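PDB 5GKE: endonuclease EndoMS from Thermococcus kodakarensis KOD1, which cleaves double-stranded DNA at mismatched base pairs, acting as a mismatch restriction endonuclease. Local coordinates for the interface of chains A and B. Coordinates in Å, arbitrary orientation; residue numbers count along the deposited sequence, not the author numbering. Chains: chain A/B, Endonuclease EndoMS.

Contact 1: the interface of chains A and B. Residues chain A 55, 68-70; chain B 30, 59-61, 118.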
loop_
_atom_site.group_PDB
_atom_site.type_symbol
_atom_site.label_atom_id
_atom_site.label_comp_id
_atom_site.label_asym_id
_atom_site.label_seq_id
_atom_site.Cartn_x
_atom_site.Cartn_y
_atom_site.Cartn_z
ATOM N N VAL A 55 -2.087 0.628 19.545
ATOM C CA VAL A 55 -2.231 2.049 19.350
ATOM C C VAL A 55 -3.326 2.293 18.328
ATOM O O VAL A 55 -3.302 1.715 17.242
ATOM C CB VAL A 55 -0.946 2.684 18.845
ATOM C CG1 VAL A 55 -1.182 4.152 18.591
ATOM C CG2 VAL A 55 0.192 2.442 19.842
ATOM N N GLN A 68 -0.530 -2.699 15.734
ATOM C CA GLN A 68 0.116 -3.593 16.672
ATOM C C GLN A 68 1.571 -3.171 16.820
ATOM O O GLN A 68 2.006 -2.225 16.162
ATOM C CB GLN A 68 -0.005 -5.024 16.205
ATOM C CG GLN A 68 -1.429 -5.410 16.024
ATOM C CD GLN A 68 -1.588 -6.846 15.598
ATOM O OE1 GLN A 68 -1.253 -7.213 14.467
ATOM N NE2 GLN A 68 -2.110 -7.672 16.501
ATOM N N SER A 69 2.328 -3.856 17.671
ATOM C CA SER A 69 3.713 -3.433 17.919
ATOM C C SER A 69 4.657 -3.923 16.816
ATOM O O SER A 69 5.849 -3.639 16.832
ATOM C CB SER A 69 4.187 -3.922 19.279
ATOM O OG SER A 69 3.789 -5.266 19.465
ATOM N N LYS A 70 4.106 -4.621 15.832
ATOM C CA LYS A 70 4.892 -5.003 14.677
ATOM C C LYS A 70 4.348 -4.489 13.350
ATOM O O LYS A 70 3.197 -4.069 13.216
ATOM C CB LYS A 70 5.031 -6.528 14.610
ATOM C CG LYS A 70 5.921 -7.085 15.706
ATOM C CD LYS A 70 5.979 -8.604 15.675
ATOM C CE LYS A 70 6.625 -9.147 16.940
ATOM N NZ LYS A 70 7.896 -8.439 17.259
ATOM N N MET B 30 6.575 0.414 22.321
ATOM C CA MET B 30 6.195 1.419 21.342
ATOM C C MET B 30 6.470 2.807 21.876
ATOM O O MET B 30 6.071 3.165 22.987
ATOM C CB MET B 30 4.737 1.263 20.960
ATOM C CG MET B 30 4.360 -0.195 20.796
ATOM S SD MET B 30 2.893 -0.466 19.801
ATOM C CE MET B 30 3.410 0.353 18.298
ATOM N N LYS B 59 8.044 1.479 16.389
ATOM C CA LYS B 59 7.716 0.144 16.890
ATOM C C LYS B 59 9.001 -0.601 17.251
ATOM O O LYS B 59 10.067 -0.313 16.693
ATOM C CB LYS B 59 6.917 -0.646 15.866
ATOM C CG LYS B 59 5.634 0.018 15.388
ATOM C CD LYS B 59 4.754 -0.976 14.627
ATOM C CE LYS B 59 3.499 -0.314 14.106
ATOM N NZ LYS B 59 2.536 -1.339 13.598
ATOM N N PRO B 60 8.917 -1.535 18.208
ATOM C CA PRO B 60 10.107 -2.250 18.686
ATOM C C PRO B 60 10.828 -3.044 17.598
ATOM O O PRO B 60 12.026 -3.316 17.737
ATOM C CB PRO B 60 9.541 -3.190 19.763
ATOM C CG PRO B 60 8.053 -3.197 19.546
ATOM C CD PRO B 60 7.744 -1.831 19.041
ATOM N N ASP B 61 10.115 -3.377 16.524
ATOM C CA ASP B 61 10.686 -4.128 15.410
ATOM C C ASP B 61 11.340 -3.206 14.389
ATOM O O ASP B 61 11.751 -3.652 13.318
ATOM C CB ASP B 61 9.618 -4.978 14.729
ATOM C CG ASP B 61 8.708 -4.160 13.834
ATOM O OD1 ASP B 61 8.676 -2.907 13.966
ATOM O OD2 ASP B 61 8.013 -4.777 13.000
ATOM N N PHE B 118 4.816 2.825 25.543
ATOM C CA PHE B 118 3.641 2.002 25.713
ATOM C C PHE B 118 4.147 0.572 25.634
ATOM O O PHE B 118 4.594 0.125 24.580
ATOM C CB PHE B 118 2.593 2.359 24.638
ATOM C CG PHE B 118 1.384 1.450 24.597
ATOM C CD1 PHE B 118 0.919 0.812 25.723
ATOM C CD2 PHE B 118 0.699 1.261 23.404
ATOM C CE1 PHE B 118 -0.208 -0.018 25.656
ATOM C CE2 PHE B 118 -0.431 0.440 23.331
ATOM C CZ PHE B 118 -0.876 -0.204 24.459
#
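The amine end of B:Lys59 is gripped by two backbone carbonyls of chain A, those of A:Gln68 and A:Lys70, at an interface between two copies of the nuclease. NZ of B:Lys59 lies 2.8 Å from O of A:Gln68, tilted from that carbonyl plane. It is also 2.8 Å from O of A:Lys70, and there it sits well above the plane of the carbonyl. The chain of B:Lys59 runs straight beyond CG, which is what carries NZ past A:Ser69; on the way its CB passes 3.3 Å from O of A:Ser69. An alanine in its place would probably leave both carbonyls without this donor and free the stretch of chain A around A:Ser69 to shift.

A:Ser69, the residue in this patch with most surface hidden, is wedged between B:Pro60 and B:Met30. Its CB faces the proline ring at CG, 3.9 Å away, while SD of B:Met30 touches its CA at 3.6 Å. The thioether bends at its last torsion (chi3 57°), turning CE back toward A:Gln68 and A:Ser69. Beyond B:Pro60, the carboxylate of B:Asp61 comes up to CA of A:Lys70; the lysine's NZ stays 5.6 Å from OD2 of B:Asp61, so any attraction is long-range. On the other flank, A:Val55 of strand 52-58 slides past both B:Met30 and B:Phe118, and its CG2 meets the phenyl edge in plane, 3.8 Å from CD2 of B:Phe118.

Contact 2: the interface of chains A and B. Residues chain A 5, 118-122; chain B 52-53, 113.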
loop_
_atom_site.group_PDB
_atom_site.type_symbol
_atom_site.label_atom_id
_atom_site.label_comp_id
_atom_site.label_asym_id
_atom_site.label_seq_id
_atom_site.Cartn_x
_atom_site.Cartn_y
_atom_site.Cartn_z
ATOM N N LYS A 5 -2.263 22.403 23.010
ATOM C CA LYS A 5 -2.091 21.596 21.815
ATOM C C LYS A 5 -2.344 20.115 22.123
ATOM O O LYS A 5 -2.911 19.399 21.288
ATOM C CB LYS A 5 -0.706 21.808 21.207
ATOM C CG LYS A 5 -0.738 21.804 19.671
ATOM C CD LYS A 5 0.416 22.550 19.011
ATOM C CE LYS A 5 -0.114 23.421 17.882
ATOM N NZ LYS A 5 0.884 24.297 17.209
ATOM N N PHE A 118 -4.675 15.631 20.219
ATOM C CA PHE A 118 -3.547 16.372 19.704
ATOM C C PHE A 118 -4.064 17.344 18.662
ATOM O O PHE A 118 -4.446 16.944 17.567
ATOM C CB PHE A 118 -2.507 15.399 19.127
ATOM C CG PHE A 118 -1.280 16.060 18.533
ATOM C CD1 PHE A 118 -0.895 17.331 18.900
ATOM C CD2 PHE A 118 -0.508 15.382 17.598
ATOM C CE1 PHE A 118 0.233 17.910 18.342
ATOM C CE2 PHE A 118 0.612 15.959 17.048
ATOM C CZ PHE A 118 0.985 17.219 17.419
ATOM N N ARG A 119 -4.037 18.633 18.978
ATOM C CA ARG A 119 -4.586 19.579 18.035
ATOM C C ARG A 119 -3.423 19.989 17.181
ATOM O O ARG A 119 -2.737 20.962 17.467
ATOM C CB ARG A 119 -5.220 20.775 18.775
ATOM C CG ARG A 119 -5.918 20.339 20.070
ATOM C CD ARG A 119 -6.521 21.447 20.948
ATOM N NE ARG A 119 -7.636 20.896 21.730
ATOM C CZ ARG A 119 -7.515 20.127 22.815
ATOM N NH1 ARG A 119 -6.314 19.835 23.306
ATOM N NH2 ARG A 119 -8.602 19.657 23.429
ATOM N N ALA A 120 -3.279 19.322 16.047
ATOM C CA ALA A 120 -2.023 19.417 15.328
ATOM C C ALA A 120 -2.168 20.454 14.261
ATOM O O ALA A 120 -3.207 20.560 13.625
ATOM C CB ALA A 120 -1.618 18.076 14.738
ATOM N N GLU A 121 -1.121 21.237 14.082
ATOM C CA GLU A 121 -1.146 22.323 13.135
ATOM C C GLU A 121 -0.073 22.038 12.103
ATOM O O GLU A 121 1.088 21.877 12.460
ATOM C CB GLU A 121 -0.904 23.642 13.858
ATOM C CG GLU A 121 -1.210 24.892 13.065
ATOM C CD GLU A 121 -1.048 26.151 13.910
ATOM O OE1 GLU A 121 -0.445 26.066 15.008
ATOM O OE2 GLU A 121 -1.528 27.223 13.479
ATOM N N ASP A 122 -0.473 21.838 10.854
ATOM C CA ASP A 122 0.488 21.555 9.805
ATOM C C ASP A 122 0.026 22.104 8.455
ATOM O O ASP A 122 -1.015 21.696 7.951
ATOM C CB ASP A 122 0.709 20.039 9.771
ATOM C CG ASP A 122 1.801 19.604 8.813
ATOM O OD1 ASP A 122 1.940 18.371 8.627
ATOM O OD2 ASP A 122 2.506 20.461 8.243
ATOM N N GLY B 52 6.163 21.274 10.889
ATOM C CA GLY B 52 4.743 21.042 11.135
ATOM C C GLY B 52 4.474 20.005 12.206
ATOM O O GLY B 52 5.380 19.289 12.612
ATOM N N ASP B 53 3.227 19.922 12.669
ATOM C CA ASP B 53 2.874 18.987 13.734
ATOM C C ASP B 53 2.516 17.613 13.205
ATOM O O ASP B 53 1.640 17.492 12.360
ATOM C CB ASP B 53 1.696 19.508 14.548
ATOM C CG ASP B 53 2.033 20.746 15.361
ATOM O OD1 ASP B 53 3.226 21.132 15.448
ATOM O OD2 ASP B 53 1.082 21.333 15.921
ATOM N N TYR B 113 5.759 18.010 22.037
ATOM C CA TYR B 113 4.623 18.273 22.896
ATOM C C TYR B 113 4.403 17.119 23.861
ATOM O O TYR B 113 3.976 17.320 24.993
ATOM C CB TYR B 113 3.372 18.503 22.071
ATOM C CG TYR B 113 3.532 19.514 20.969
ATOM C CD1 TYR B 113 3.829 20.844 21.255
ATOM C CD2 TYR B 113 3.353 19.147 19.634
ATOM C CE1 TYR B 113 3.968 21.783 20.236
ATOM C CE2 TYR B 113 3.465 20.076 18.612
ATOM C CZ TYR B 113 3.776 21.392 18.918
ATOM O OH TYR B 113 3.886 22.312 17.907
HETATM O O HOH W 1 0.161 16.996 10.062
#
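B:Asp53, on strand 52-58, sets its carboxylate against the backbone of A:Glu121, while its CB packs on CB of A:Ala120, joining two copies of this NucS-family endonuclease. Its backbone N donates to O of A:Glu121, and its side chain answers: OD2 accepts from N of A:Glu121 at 2.9 Å, met from above the carboxylate plane. One residue of chain A is thus held in both directions.

The side chain of A:Lys5 can be followed outward from CB. CG is only marginally near OD2 of B:Asp53. CD rides over the face of the B:Tyr113 ring, 4.0 Å from its centroid, in a CH-pi contact. CE carries the chain on to NZ, which makes a salt bridge to OD2 of B:Asp53 at 3.2 Å. Within chain A, NZ makes another to OE1 of A:Glu121, though A:Glu121 is poorly ordered. If charged, NZ would help offset two nearby negative charges.

The other oxygen of B:Asp53, OD1, is met on its syn side, but tilted out of the carboxylate plane, by the phenol OH of B:Tyr113 at 2.8 Å; this bond within chain B probably limits the carboxylate's rotation. A:Phe118 crosses B:Tyr113 at about a right angle, CE1 lying 3.6 Å from the tyrosine CD2, and CB of A:Ala120 sits over the centre of one face of the phenylalanine ring. At the far end, a water links OD1 of A:Asp122 to the backbone O of B:Asp53, 2.8 Å from the latter.

Contact 3: the interface of chains A and B. Residues chain A 46-48, 75-76; chain B 125-129.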
loop_
_atom_site.group_PDB
_atom_site.type_symbol
_atom_site.label_atom_id
_atom_site.label_comp_id
_atom_site.label_asym_id
_atom_site.label_seq_id
_atom_site.Cartn_x
_atom_site.Cartn_y
_atom_site.Cartn_z
ATOM N N LYS A 46 -13.640 -9.409 5.589
ATOM C CA LYS A 46 -14.096 -9.576 6.965
ATOM C C LYS A 46 -12.960 -10.095 7.835
ATOM O O LYS A 46 -12.165 -10.928 7.389
ATOM C CB LYS A 46 -15.299 -10.524 7.017
ATOM C CG LYS A 46 -15.884 -10.748 8.392
ATOM C CD LYS A 46 -17.367 -11.131 8.327
ATOM C CE LYS A 46 -17.646 -12.397 9.126
ATOM N NZ LYS A 46 -16.919 -12.398 10.429
ATOM N N SER A 47 -12.872 -9.599 9.069
ATOM C CA SER A 47 -11.776 -10.004 9.950
ATOM C C SER A 47 -12.098 -9.912 11.443
ATOM O O SER A 47 -12.984 -9.177 11.856
ATOM C CB SER A 47 -10.526 -9.161 9.663
ATOM O OG SER A 47 -10.710 -7.815 10.072
ATOM N N GLU A 48 -11.340 -10.658 12.241
ATOM C CA GLU A 48 -11.479 -10.629 13.683
ATOM C C GLU A 48 -10.107 -10.569 14.335
ATOM O O GLU A 48 -9.176 -11.259 13.928
ATOM C CB GLU A 48 -12.247 -11.851 14.188
ATOM C CG GLU A 48 -13.743 -11.835 13.883
ATOM C CD GLU A 48 -14.507 -10.755 14.652
ATOM O OE1 GLU A 48 -14.094 -10.403 15.785
ATOM O OE2 GLU A 48 -15.531 -10.267 14.119
ATOM N N VAL A 75 -2.916 -3.183 11.435
ATOM C CA VAL A 75 -3.613 -4.456 11.299
ATOM C C VAL A 75 -5.076 -4.265 10.852
ATOM O O VAL A 75 -5.634 -5.111 10.159
ATOM C CB VAL A 75 -3.558 -5.246 12.623
ATOM C CG1 VAL A 75 -4.163 -4.425 13.736
ATOM C CG2 VAL A 75 -4.275 -6.590 12.497
ATOM N N ASN A 76 -5.691 -3.157 11.261
ATOM C CA ASN A 76 -7.036 -2.775 10.813
ATOM C C ASN A 76 -7.100 -1.270 10.572
ATOM O O ASN A 76 -6.311 -0.498 11.150
ATOM C CB ASN A 76 -8.112 -3.177 11.819
ATOM C CG ASN A 76 -8.481 -4.661 11.738
ATOM O OD1 ASN A 76 -8.239 -5.425 12.665
ATOM N ND2 ASN A 76 -9.088 -5.058 10.631
ATOM N N GLU B 125 -3.245 -12.699 16.518
ATOM C CA GLU B 125 -3.036 -12.422 15.101
ATOM C C GLU B 125 -4.352 -12.205 14.360
ATOM O O GLU B 125 -5.398 -12.728 14.748
ATOM C CB GLU B 125 -2.258 -13.550 14.432
ATOM C CG GLU B 125 -0.828 -13.679 14.923
ATOM C CD GLU B 125 -0.085 -14.805 14.228
ATOM O OE1 GLU B 125 -0.654 -15.405 13.285
ATOM O OE2 GLU B 125 1.061 -15.098 14.635
ATOM N N LEU B 126 -4.293 -11.419 13.295
ATOM C CA LEU B 126 -5.481 -11.109 12.542
ATOM C C LEU B 126 -5.987 -12.361 11.828
ATOM O O LEU B 126 -5.203 -13.117 11.257
ATOM C CB LEU B 126 -5.214 -9.990 11.543
ATOM C CG LEU B 126 -6.474 -9.626 10.754
ATOM C CD1 LEU B 126 -7.420 -8.789 11.605
ATOM C CD2 LEU B 126 -6.116 -8.935 9.454
ATOM N N ALA B 127 -7.298 -12.572 11.924
ATOM C CA ALA B 127 -8.039 -13.628 11.236
ATOM C C ALA B 127 -8.908 -13.004 10.157
ATOM O O ALA B 127 -9.890 -12.340 10.471
ATOM C CB ALA B 127 -8.913 -14.406 12.212
ATOM N N LEU B 128 -8.553 -13.233 8.897
ATOM C CA LEU B 128 -9.151 -12.525 7.775
ATOM C C LEU B 128 -9.777 -13.510 6.801
ATOM O O LEU B 128 -9.200 -14.556 6.510
ATOM C CB LEU B 128 -8.087 -11.671 7.073
ATOM C CG LEU B 128 -8.345 -10.730 5.885
ATOM C CD1 LEU B 128 -8.731 -11.482 4.592
ATOM C CD2 LEU B 128 -9.359 -9.636 6.198
ATOM N N THR B 129 -10.953 -13.158 6.295
ATOM C CA THR B 129 -11.647 -13.971 5.307
ATOM C C THR B 129 -12.171 -13.082 4.172
ATOM O O THR B 129 -12.304 -11.866 4.343
ATOM C CB THR B 129 -12.806 -14.770 5.946
ATOM O OG1 THR B 129 -13.379 -15.649 4.970
ATOM C CG2 THR B 129 -13.886 -13.834 6.489
#
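A:Lys46 and A:Glu48 on strand 46-50 pair with B:Thr129 and B:Ala127 on strand 127-129, a short antiparallel pairing of two strands from the two subunits, with A:Ser47 opposite B:Leu128. Four backbone hydrogen bonds close it. A:Lys46 exchanges both of its bonds with B:Thr129, and the N of B:Thr129 reaches O of A:Lys46 at 2.8 Å. A:Glu48 does the same with B:Ala127, its N standing 2.8 Å from O of B:Ala127.

The apolar contacts centre on B:Leu126, just ahead of the strand. With CG anti to the backbone N (chi1 -179°), its branch leans over chain A: CB packs 3.7 Å from CG2 of A:Val75, and CD1 lies near CB of A:Ser47 and close to the amide oxygen of A:Asn76. Two residues on, CD2 of B:Leu128 touches the same A:Ser47 CB at 3.7 Å, so this serine's methylene is covered by two leucine branches. At the outer end the side chains of A:Lys46 and B:Thr129 run alongside each other, pointing the same way, with CB of the lysine 3.6 Å from the threonine methyl CG2.

A polar bond within chain A probably fixes the A:Ser47 side: ND2 of A:Asn76 donates to OG of A:Ser47 at 3.2 Å, the hydroxyl lying in the amide plane. In the fold, strand 127-129 of chain B, shortly before helix 132-141, pairs with strand 46-50 of chain A and so probably continues its sheet.

The three contacts run along one two-fold interface, and each has a twin with the chains exchanged. The centres of the C-alpha atoms of contact 1 and contact 3 are about 18 Å apart, those of contact 1 and contact 2 about 22 Å, and contacts 2 and 3 about 32 Å, with contact 1 the nearer neighbour of both others. Strand 52-58 serves contact 1 from chain A and contact 2 from chain B; B:Phe118 belongs to contact 1 and A:Phe118 to contact 2. Contact 3 joins strand 127-129 of chain B to strand 46-50 of chain A, so the chains are held by backbone pairing as well as by side chains.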